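Local coordinates for translation initiation factor eif-2b-like protein (PDB 4ZEO) that serves as the delta subunit of eIF2B, the guanine nucleotide exchange complex acting on eIF2, and probably contributes to its translation initiation activity, at residues Lys153-His156 against Pro157-Ala161; His207-Asn210 against Pro211-Tyr215; Ile265-Ala268 against Glu269-Ala273; Val390-Thr394 against Ile395-Arg399. One frame throughout, in Å; residues are numbered along the deposited sequence.

How the contacts relate
The four contacts follow one another along the chain, and each is local, within one continuous run: a helix cap, two stretches of helix and a turn after a strand. Contacts 1 and 2 lie in the helical part: the start of helix 157-168 packs beside helix 200-219, their centres about 9 Å apart, and Q212 bonds to the backbone of D154 and H156. Contact 3, on the long helix 246-277, and contact 4, at the end of strand 387-391 of the parallel sheet, have centres about 12 Å apart and meet through I272 and A268 against L391 to E393. The two pairs stay separate, nearest atoms at least about 13 Å apart: one lies among the N-terminal helices, the other where helix 246-277 meets the sheet.

Contact 1: Lys153-His156 against Pro157-Ala161; sequences KDVH and PAVLA
H156 turns the edge of its imidazole to the start of the helix that begins at P157, and ND1 accepts the backbone N-H of A158 (ND1 to N 3.0 Å). The ring reaches that amide because its CG stands opposite the backbone N (chi1 -169°), while a chi2 of -78° brings ND1 round to the helix. The donor lies slightly out of the ring plane, by 15°. P157 covers one face of the same imidazole: its CD sits 3.6 Å from the ring centroid of H156 in a CH-pi contact, offset toward the rim, and the methyl of A158 approaches ND1. On the far side of the ring, NE2 is bonded to S191 of helix 174-191, so both ring nitrogens are engaged and the rotation of the imidazole is fixed. The main chain of H156 takes part as well, its carbonyl O receiving the amide N of L160 at 3.0 Å.

V155 lies beside this turn and touches it with one branch. Its CG1 lies 3.9 Å from V159 CG1, and the same V155 CG1 is 3.8 Å from L160 CD1, the valine and leucine side chains crossing at about a right angle. A side-chain acceptor capping the N2 amide, with proline at N1, makes H156 a histidine N-cap, here starting helix 157-168.

Contact 2: His207-Asn210 against Pro211-Tyr215; sequences HVLN and PQIEY
The side-chain amide of Q212 folds back along its own helix to the carbonyl of V208, NE2 lying 3.0 Å from V208 O. The acceptor is close to the amide plane, whereas the donor is tilted 23° from the plane of the V208 carbonyl. Q212 reaches it through a bend at chi2 (-58°), which curls the chain so that CG also passes close to V208 O. The same amide is gripped from the preceding chain: OE1 accepts from the backbone N of H156 and NE2 donates to the O of D154. With its oxygen and both N-H groups bonded to backbone atoms, this buried amide is held in one orientation.

P211 has no N-H to give to H207 O, and V208 O, too far from Q212 N for a backbone bond, is taken by the side-chain amide of Q212 instead. Helix 200-219 is kinked at this proline, just after a wider pi-type turn at 207-209; the proline ring sits against the preceding turn, with CD 3.3 Å from V208 O and CG 3.5 Å from H207 O. Regular helical bonding resumes immediately, I213 N to L209 O at 3.1 Å and E214 N to N210 O at 2.9 Å.

Farther out, I213 CD1 reaches back to L209 CG at 3.8 Å, and this pair faces F185 of helix 174-191 and helix 224-239. The same methyl, I213 CD1, lies 4.0 Å from N210 OD1, an oxygen hydrogen-bonded to K234 NZ on helix 224-239.

Contact 3: Ile265-Ala268 against Glu269-Ala273; sequences ITLA and EYVIA
L267 and V271 are brought together by their first torsions: L267 CG lies across from its backbone N (chi1 -175°), and V271 (chi1 168°) places CG2 beside its own N, on the side of the preceding turn. They form an i to i+4 pair on the long alpha-helix 246-277, with L267 CG 4.1 Å from V271 CG2, a rather loose apolar contact. The backbone beneath them is regular: V271 N donates to L267 O at 2.9 Å, and E269 N donates to I265 O at 3.0 Å.

Another side of the helix faces the protein interior. There A268 and I272 pack on E393, and I265 lies on I175 and L178 of helix 174-191. E269 extends away from the preceding turn to helix 293-304, where its carboxylate OE1 forms a salt bridge with R293; Y270 likewise leads away from the preceding turn, its OH bonded to R274.

The A268 and I272 pair is tied through the main chain as well, the amide N of I272 donating to A268 O at 3.0 Å.

Contact 4: Val390-Thr394 against Ile395-Arg399; sequences VLCET and INFDR
Where strand 387-391 of the parallel sheet runs out, the chain folds into a short 3-10 turn, and C392, E393 and T394 meet N396 and F397 across it. Two backbone bonds close the turn: N396 N donates to E393 O at 3.1 Å and F397 N to T394 O at 3.0 Å. Both donors stand well above the plane of the carbonyl they bind.

Side chains gather on this frame. C392 SG, set opposite its backbone N (chi1 -169°), lies 3.5 Å from N396 CB and approaches the F397 ring obliquely, 4.2 Å from CE1. The F397 ring presents its edge to E393 O, with CD1 3.5 Å away. E393 and N396 lie side by side, their carboxylate and amide planes 76° apart; E393 OE1 and N396 ND2 are 2.8 Å apart but not aligned to bond. Their firmer partners lie elsewhere, a salt bridge from E393 OE2 to R293 and a bond from N396 OD1 to S174. T394 OG1 is bonded to E440 and R264.

Successive i to i+3 bonds of this kind are the signature of a 3-10 turn, here at the C-terminal end of a parallel strand in the Rossmann-like domain of the eIF2B alpha/beta/delta family.

Contact 1: Lys153-His156 against Pro157-Ala161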
loop_
_atom_site.group_PDB
_atom_site.type_symbol
_atom_site.label_atom_id
_atom_site.label_comp_id
_atom_site.label_asym_id
_atom_site.label_seq_id
_atom_site.Cartn_x
_atom_site.Cartn_y
_atom_site.Cartn_z
ATOM N N LYS A 153 -8.420 -26.535 -9.416
ATOM C CA LYS A 153 -9.365 -26.086 -10.440
ATOM C C LYS A 153 -8.688 -25.443 -11.645
ATOM O O LYS A 153 -7.867 -26.064 -12.325
ATOM C CB LYS A 153 -10.381 -25.105 -9.843
ATOM C CG LYS A 153 -10.944 -25.559 -8.519
ATOM C CD LYS A 153 -12.348 -25.042 -8.297
ATOM C CE LYS A 153 -12.396 -23.537 -8.397
ATOM N NZ LYS A 153 -13.762 -23.048 -8.084
ATOM N N ASP A 154 -9.083 -24.203 -11.917
ATOM C CA ASP A 154 -8.519 -23.415 -13.010
ATOM C C ASP A 154 -7.408 -22.494 -12.495
ATOM O O ASP A 154 -6.837 -21.701 -13.240
ATOM C CB ASP A 154 -9.606 -22.552 -13.657
ATOM C CG ASP A 154 -10.368 -23.282 -14.729
ATOM O OD1 ASP A 154 -9.770 -24.134 -15.423
ATOM O OD2 ASP A 154 -11.562 -22.957 -14.914
ATOM N N VAL A 155 -7.169 -22.547 -11.193
ATOM C CA VAL A 155 -6.211 -21.662 -10.569
ATOM C C VAL A 155 -4.784 -22.025 -10.941
ATOM O O VAL A 155 -4.364 -23.165 -10.779
ATOM C CB VAL A 155 -6.385 -21.671 -9.037
ATOM C CG1 VAL A 155 -5.407 -20.721 -8.364
ATOM C CG2 VAL A 155 -7.825 -21.287 -8.697
ATOM N N HIS A 156 -4.041 -21.036 -11.423
ATOM C CA HIS A 156 -2.638 -21.207 -11.720
ATOM C C HIS A 156 -1.869 -21.438 -10.404
ATOM O O HIS A 156 -2.171 -20.805 -9.393
ATOM C CB HIS A 156 -2.118 -19.963 -12.450
ATOM C CG HIS A 156 -0.757 -20.130 -13.045
ATOM N ND1 HIS A 156 0.404 -20.062 -12.292
ATOM C CD2 HIS A 156 -0.362 -20.381 -14.314
ATOM C CE1 HIS A 156 1.443 -20.247 -13.078
ATOM N NE2 HIS A 156 1.005 -20.442 -14.316
ATOM N N PRO A 157 -0.863 -22.331 -10.406
ATOM C CA PRO A 157 -0.148 -22.562 -9.143
ATOM C C PRO A 157 0.494 -21.306 -8.527
ATOM O O PRO A 157 0.533 -21.196 -7.303
ATOM C CB PRO A 157 0.917 -23.609 -9.532
ATOM C CG PRO A 157 1.024 -23.523 -11.020
ATOM C CD PRO A 157 -0.378 -23.235 -11.466
ATOM N N ALA A 158 0.969 -20.372 -9.344
ATOM C CA ALA A 158 1.547 -19.147 -8.811
ATOM C C ALA A 158 0.499 -18.361 -8.024
ATOM O O ALA A 158 0.790 -17.815 -6.958
ATOM C CB ALA A 158 2.131 -18.304 -9.927
ATOM N N VAL A 159 -0.715 -18.307 -8.559
ATOM C CA VAL A 159 -1.825 -17.613 -7.910
ATOM C C VAL A 159 -2.257 -18.326 -6.622
ATOM O O VAL A 159 -2.537 -17.700 -5.607
ATOM C CB VAL A 159 -3.036 -17.462 -8.908
ATOM C CG1 VAL A 159 -4.329 -16.994 -8.186
ATOM C CG2 VAL A 159 -2.645 -16.521 -10.073
ATOM N N LEU A 160 -2.251 -19.646 -6.661
ATOM C CA LEU A 160 -2.613 -20.463 -5.524
ATOM C C LEU A 160 -1.703 -20.169 -4.309
ATOM O O LEU A 160 -2.179 -19.966 -3.189
ATOM C CB LEU A 160 -2.490 -21.921 -5.925
ATOM C CG LEU A 160 -3.163 -22.938 -5.029
ATOM C CD1 LEU A 160 -4.666 -22.848 -5.270
ATOM C CD2 LEU A 160 -2.614 -24.339 -5.282
ATOM N N ALA A 161 -0.396 -20.107 -4.560
ATOM C CA ALA A 161 0.588 -19.820 -3.527
ATOM C C ALA A 161 0.397 -18.412 -2.966
ATOM O O ALA A 161 0.439 -18.221 -1.754
ATOM C CB ALA A 161 1.993 -19.990 -4.065
#

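Contact 2: His207-Asn210 against Pro211-Tyr215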
loop_
_atom_site.group_PDB
_atom_site.type_symbol
_atom_site.label_atom_id
_atom_site.label_comp_id
_atom_site.label_asym_id
_atom_site.label_seq_id
_atom_site.Cartn_x
_atom_site.Cartn_y
_atom_site.Cartn_z
ATOM N N HIS A 207 -12.208 -16.958 -19.042
ATOM C CA HIS A 207 -11.772 -18.336 -18.777
ATOM C C HIS A 207 -10.511 -18.512 -17.951
ATOM O O HIS A 207 -10.347 -19.543 -17.324
ATOM C CB HIS A 207 -11.628 -19.090 -20.092
ATOM C CG HIS A 207 -12.939 -19.317 -20.767
ATOM N ND1 HIS A 207 -13.569 -18.345 -21.512
ATOM C CD2 HIS A 207 -13.780 -20.380 -20.752
ATOM C CE1 HIS A 207 -14.717 -18.811 -21.962
ATOM N NE2 HIS A 207 -14.865 -20.048 -21.517
ATOM N N VAL A 208 -9.593 -17.556 -18.023
ATOM C CA VAL A 208 -8.337 -17.666 -17.301
ATOM C C VAL A 208 -8.142 -16.645 -16.171
ATOM O O VAL A 208 -7.876 -17.015 -15.031
ATOM C CB VAL A 208 -7.159 -17.556 -18.277
ATOM C CG1 VAL A 208 -5.829 -17.589 -17.523
ATOM C CG2 VAL A 208 -7.237 -18.674 -19.326
ATOM N N LEU A 209 -8.266 -15.363 -16.479
ATOM C CA LEU A 209 -8.007 -14.339 -15.473
ATOM C C LEU A 209 -9.016 -14.320 -14.336
ATOM O O LEU A 209 -8.635 -14.271 -13.165
ATOM C CB LEU A 209 -7.947 -12.953 -16.126
ATOM C CG LEU A 209 -7.774 -11.815 -15.116
ATOM C CD1 LEU A 209 -6.454 -11.937 -14.354
ATOM C CD2 LEU A 209 -7.883 -10.434 -15.801
ATOM N N ASN A 210 -10.296 -14.348 -14.679
ATOM C CA ASN A 210 -11.354 -14.248 -13.677
ATOM C C ASN A 210 -11.336 -15.389 -12.642
ATOM O O ASN A 210 -11.582 -15.130 -11.471
ATOM C CB ASN A 210 -12.742 -14.160 -14.355
ATOM C CG ASN A 210 -13.077 -12.759 -14.820
ATOM O OD1 ASN A 210 -12.256 -11.834 -14.702
ATOM N ND2 ASN A 210 -14.253 -12.599 -15.412
ATOM N N PRO A 211 -11.047 -16.645 -13.057
ATOM C CA PRO A 211 -10.909 -17.678 -12.014
ATOM C C PRO A 211 -9.799 -17.386 -10.991
ATOM O O PRO A 211 -9.979 -17.742 -9.819
ATOM C CB PRO A 211 -10.604 -18.934 -12.816
ATOM C CG PRO A 211 -11.346 -18.704 -14.091
ATOM C CD PRO A 211 -11.101 -17.257 -14.401
ATOM N N GLN A 212 -8.693 -16.771 -11.410
ATOM C CA GLN A 212 -7.639 -16.379 -10.464
ATOM C C GLN A 212 -8.153 -15.302 -9.496
ATOM O O GLN A 212 -7.913 -15.354 -8.301
ATOM C CB GLN A 212 -6.382 -15.863 -11.193
ATOM C CG GLN A 212 -6.043 -16.583 -12.476
ATOM C CD GLN A 212 -5.822 -18.079 -12.314
ATOM O OE1 GLN A 212 -5.360 -18.555 -11.273
ATOM N NE2 GLN A 212 -6.203 -18.836 -13.339
ATOM N N ILE A 213 -8.851 -14.311 -10.024
ATOM C CA ILE A 213 -9.413 -13.248 -9.194
ATOM C C ILE A 213 -10.419 -13.805 -8.183
ATOM O O ILE A 213 -10.428 -13.417 -7.022
ATOM C CB ILE A 213 -10.095 -12.182 -10.060
ATOM C CG1 ILE A 213 -9.082 -11.622 -11.061
ATOM C CG2 ILE A 213 -10.687 -11.058 -9.197
ATOM C CD1 ILE A 213 -9.642 -10.590 -11.988
ATOM N N GLU A 214 -11.255 -14.726 -8.629
ATOM C CA GLU A 214 -12.262 -15.307 -7.764
ATOM C C GLU A 214 -11.602 -16.084 -6.646
ATOM O O GLU A 214 -12.054 -16.046 -5.502
ATOM C CB GLU A 214 -13.198 -16.240 -8.549
ATOM C CG GLU A 214 -14.306 -15.523 -9.313
ATOM C CD GLU A 214 -15.155 -16.455 -10.178
ATOM O OE1 GLU A 214 -15.506 -16.067 -11.312
ATOM O OE2 GLU A 214 -15.491 -17.568 -9.708
ATOM N N TYR A 215 -10.528 -16.787 -6.979
ATOM C CA TYR A 215 -9.819 -17.524 -5.973
ATOM C C TYR A 215 -9.193 -16.597 -4.928
ATOM O O TYR A 215 -9.277 -16.860 -3.718
ATOM C CB TYR A 215 -8.754 -18.401 -6.608
ATOM C CG TYR A 215 -7.854 -19.010 -5.587
ATOM C CD1 TYR A 215 -8.280 -20.087 -4.824
ATOM C CD2 TYR A 215 -6.592 -18.487 -5.343
ATOM C CE1 TYR A 215 -7.462 -20.649 -3.870
ATOM C CE2 TYR A 215 -5.768 -19.041 -4.383
ATOM C CZ TYR A 215 -6.209 -20.118 -3.649
ATOM O OH TYR A 215 -5.392 -20.668 -2.693
#

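Contact 3: Ile265-Ala268 against Glu269-Ala273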
loop_
_atom_site.group_PDB
_atom_site.type_symbol
_atom_site.label_atom_id
_atom_site.label_comp_id
_atom_site.label_asym_id
_atom_site.label_seq_id
_atom_site.Cartn_x
_atom_site.Cartn_y
_atom_site.Cartn_z
ATOM N N ILE A 265 4.461 0.973 -7.709
ATOM C CA ILE A 265 5.015 0.358 -6.501
ATOM C C ILE A 265 6.460 0.745 -6.240
ATOM O O ILE A 265 6.746 1.497 -5.302
ATOM C CB ILE A 265 4.937 -1.168 -6.554
ATOM C CG1 ILE A 265 3.478 -1.599 -6.708
ATOM C CG2 ILE A 265 5.597 -1.787 -5.303
ATOM C CD1 ILE A 265 3.280 -3.091 -6.800
ATOM N N THR A 266 7.360 0.279 -7.093
ATOM C CA THR A 266 8.794 0.453 -6.864
ATOM C C THR A 266 9.256 1.911 -6.870
ATOM O O THR A 266 9.800 2.390 -5.896
ATOM C CB THR A 266 9.569 -0.351 -7.906
ATOM O OG1 THR A 266 8.937 -1.626 -8.029
ATOM C CG2 THR A 266 11.003 -0.555 -7.481
ATOM N N LEU A 267 8.998 2.626 -7.949
ATOM C CA LEU A 267 9.348 4.032 -8.022
ATOM C C LEU A 267 8.507 4.850 -7.038
ATOM O O LEU A 267 9.005 5.817 -6.433
ATOM C CB LEU A 267 9.151 4.539 -9.450
ATOM C CG LEU A 267 9.583 5.964 -9.742
ATOM C CD1 LEU A 267 11.060 6.086 -9.503
ATOM C CD2 LEU A 267 9.228 6.301 -11.163
ATOM N N ALA A 268 7.242 4.440 -6.867
ATOM C CA ALA A 268 6.314 5.165 -5.992
ATOM C C ALA A 268 6.854 5.260 -4.568
ATOM O O ALA A 268 6.796 6.334 -3.956
ATOM C CB ALA A 268 4.928 4.504 -5.990
ATOM N N GLU A 269 7.411 4.158 -4.062
ATOM C CA GLU A 269 7.984 4.142 -2.709
ATOM C C GLU A 269 9.143 5.134 -2.573
ATOM O O GLU A 269 9.211 5.909 -1.619
ATOM C CB GLU A 269 8.460 2.734 -2.343
ATOM C CG GLU A 269 9.276 2.646 -1.067
ATOM C CD GLU A 269 9.693 1.226 -0.757
ATOM O OE1 GLU A 269 8.800 0.390 -0.561
ATOM O OE2 GLU A 269 10.905 0.926 -0.750
ATOM N N TYR A 270 10.034 5.129 -3.559
ATOM C CA TYR A 270 11.185 6.013 -3.518
ATOM C C TYR A 270 10.748 7.474 -3.540
ATOM O O TYR A 270 11.212 8.267 -2.741
ATOM C CB TYR A 270 12.125 5.742 -4.702
ATOM C CG TYR A 270 13.274 6.699 -4.741
ATOM C CD1 TYR A 270 14.467 6.405 -4.081
ATOM C CD2 TYR A 270 13.156 7.927 -5.387
ATOM C CE1 TYR A 270 15.522 7.298 -4.089
ATOM C CE2 TYR A 270 14.185 8.827 -5.388
ATOM C CZ TYR A 270 15.373 8.509 -4.744
ATOM O OH TYR A 270 16.404 9.414 -4.769
ATOM N N VAL A 271 9.853 7.814 -4.464
ATOM C CA VAL A 271 9.422 9.188 -4.639
ATOM C C VAL A 271 8.690 9.704 -3.412
ATOM O O VAL A 271 8.997 10.799 -2.936
ATOM C CB VAL A 271 8.517 9.347 -5.907
ATOM C CG1 VAL A 271 7.826 10.723 -5.934
ATOM C CG2 VAL A 271 9.319 9.110 -7.179
ATOM N N ILE A 272 7.771 8.908 -2.864
ATOM C CA ILE A 272 7.022 9.320 -1.669
ATOM C C ILE A 272 7.971 9.537 -0.482
ATOM O O ILE A 272 7.888 10.548 0.217
ATOM C CB ILE A 272 5.936 8.276 -1.277
ATOM C CG1 ILE A 272 4.792 8.279 -2.298
ATOM C CG2 ILE A 272 5.367 8.578 0.102
ATOM C CD1 ILE A 272 3.810 7.102 -2.149
ATOM N N ALA A 273 8.886 8.601 -0.264
ATOM C CA ALA A 273 9.814 8.713 0.868
ATOM C C ALA A 273 10.701 9.939 0.686
ATOM O O ALA A 273 10.928 10.695 1.628
ATOM C CB ALA A 273 10.651 7.454 1.014
#

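Contact 4: Val390-Thr394 against Ile395-Arg399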
loop_
_atom_site.group_PDB
_atom_site.type_symbol
_atom_site.label_atom_id
_atom_site.label_comp_id
_atom_site.label_asym_id
_atom_site.label_seq_id
_atom_site.Cartn_x
_atom_site.Cartn_y
_atom_site.Cartn_z
ATOM N N VAL A 390 -0.360 12.179 5.619
ATOM C CA VAL A 390 -0.604 10.798 5.247
ATOM C C VAL A 390 0.163 10.475 3.977
ATOM O O VAL A 390 0.112 11.231 3.004
ATOM C CB VAL A 390 -2.100 10.519 5.040
ATOM C CG1 VAL A 390 -2.308 9.138 4.388
ATOM C CG2 VAL A 390 -2.854 10.650 6.356
ATOM N N LEU A 391 0.891 9.364 4.014
ATOM C CA LEU A 391 1.704 8.879 2.888
ATOM C C LEU A 391 1.034 7.683 2.236
ATOM O O LEU A 391 0.733 6.687 2.907
ATOM C CB LEU A 391 3.093 8.487 3.355
ATOM C CG LEU A 391 3.836 9.498 4.234
ATOM C CD1 LEU A 391 5.182 8.936 4.726
ATOM C CD2 LEU A 391 4.032 10.808 3.469
ATOM N N CYS A 392 0.760 7.783 0.940
ATOM C CA CYS A 392 0.031 6.715 0.273
ATOM C C CYS A 392 0.209 6.717 -1.257
ATOM O O CYS A 392 0.183 7.769 -1.897
ATOM C CB CYS A 392 -1.457 6.844 0.661
ATOM S SG CYS A 392 -2.529 5.486 0.221
ATOM N N GLU A 393 0.310 5.528 -1.837
ATOM C CA GLU A 393 0.442 5.379 -3.287
ATOM C C GLU A 393 -0.925 5.625 -3.915
ATOM O O GLU A 393 -1.944 5.278 -3.331
ATOM C CB GLU A 393 0.967 3.975 -3.652
ATOM C CG GLU A 393 2.328 3.647 -3.058
ATOM C CD GLU A 393 2.275 3.012 -1.644
ATOM O OE1 GLU A 393 1.238 3.119 -0.929
ATOM O OE2 GLU A 393 3.288 2.390 -1.252
ATOM N N THR A 394 -0.939 6.172 -5.123
ATOM C CA THR A 394 -2.189 6.514 -5.797
ATOM C C THR A 394 -3.041 5.284 -6.058
ATOM O O THR A 394 -4.264 5.378 -6.077
ATOM C CB THR A 394 -1.948 7.235 -7.155
ATOM O OG1 THR A 394 -1.177 6.399 -8.022
ATOM C CG2 THR A 394 -1.232 8.521 -6.950
ATOM N N ILE A 395 -2.390 4.140 -6.255
ATOM C CA ILE A 395 -3.067 2.867 -6.577
ATOM C C ILE A 395 -3.981 2.393 -5.409
ATOM O O ILE A 395 -4.887 1.594 -5.598
ATOM C CB ILE A 395 -2.013 1.754 -6.932
ATOM C CG1 ILE A 395 -2.643 0.551 -7.633
ATOM C CG2 ILE A 395 -1.251 1.274 -5.692
ATOM C CD1 ILE A 395 -2.900 0.725 -9.084
ATOM N N ASN A 396 -3.724 2.917 -4.214
ATOM C CA ASN A 396 -4.510 2.628 -3.023
ATOM C C ASN A 396 -5.786 3.498 -2.917
ATOM O O ASN A 396 -6.617 3.264 -2.051
ATOM C CB ASN A 396 -3.648 2.815 -1.761
ATOM C CG ASN A 396 -2.606 1.708 -1.576
ATOM O OD1 ASN A 396 -2.908 0.528 -1.726
ATOM N ND2 ASN A 396 -1.378 2.092 -1.267
ATOM N N PHE A 397 -5.909 4.518 -3.763
ATOM C CA PHE A 397 -7.105 5.359 -3.785
ATOM C C PHE A 397 -8.281 4.670 -4.434
ATOM O O PHE A 397 -8.133 3.899 -5.386
ATOM C CB PHE A 397 -6.858 6.675 -4.527
ATOM C CG PHE A 397 -6.060 7.676 -3.748
ATOM C CD1 PHE A 397 -4.784 7.360 -3.306
ATOM C CD2 PHE A 397 -6.547 8.949 -3.519
ATOM C CE1 PHE A 397 -4.026 8.274 -2.603
ATOM C CE2 PHE A 397 -5.799 9.881 -2.824
ATOM C CZ PHE A 397 -4.528 9.542 -2.363
ATOM N N ASP A 398 -9.460 4.942 -3.905
ATOM C CA ASP A 398 -10.677 4.504 -4.549
ATOM C C ASP A 398 -10.995 5.574 -5.578
ATOM O O ASP A 398 -11.439 6.651 -5.230
ATOM C CB ASP A 398 -11.809 4.346 -3.541
ATOM C CG ASP A 398 -13.052 3.738 -4.148
ATOM O OD1 ASP A 398 -14.152 3.985 -3.620
ATOM O OD2 ASP A 398 -12.926 3.004 -5.148
ATOM N N ARG A 399 -10.709 5.314 -6.841
ATOM C CA ARG A 399 -10.919 6.336 -7.859
ATOM C C ARG A 399 -12.325 6.206 -8.426
ATOM O O ARG A 399 -12.915 7.193 -8.874
ATOM C CB ARG A 399 -9.869 6.228 -8.964
ATOM C CG ARG A 399 -8.530 5.759 -8.451
ATOM C CD ARG A 399 -7.469 5.810 -9.518
ATOM N NE ARG A 399 -6.319 4.986 -9.154
ATOM C CZ ARG A 399 -5.897 3.955 -9.880
ATOM N NH1 ARG A 399 -4.857 3.246 -9.481
ATOM N NH2 ARG A 399 -6.509 3.636 -11.011
#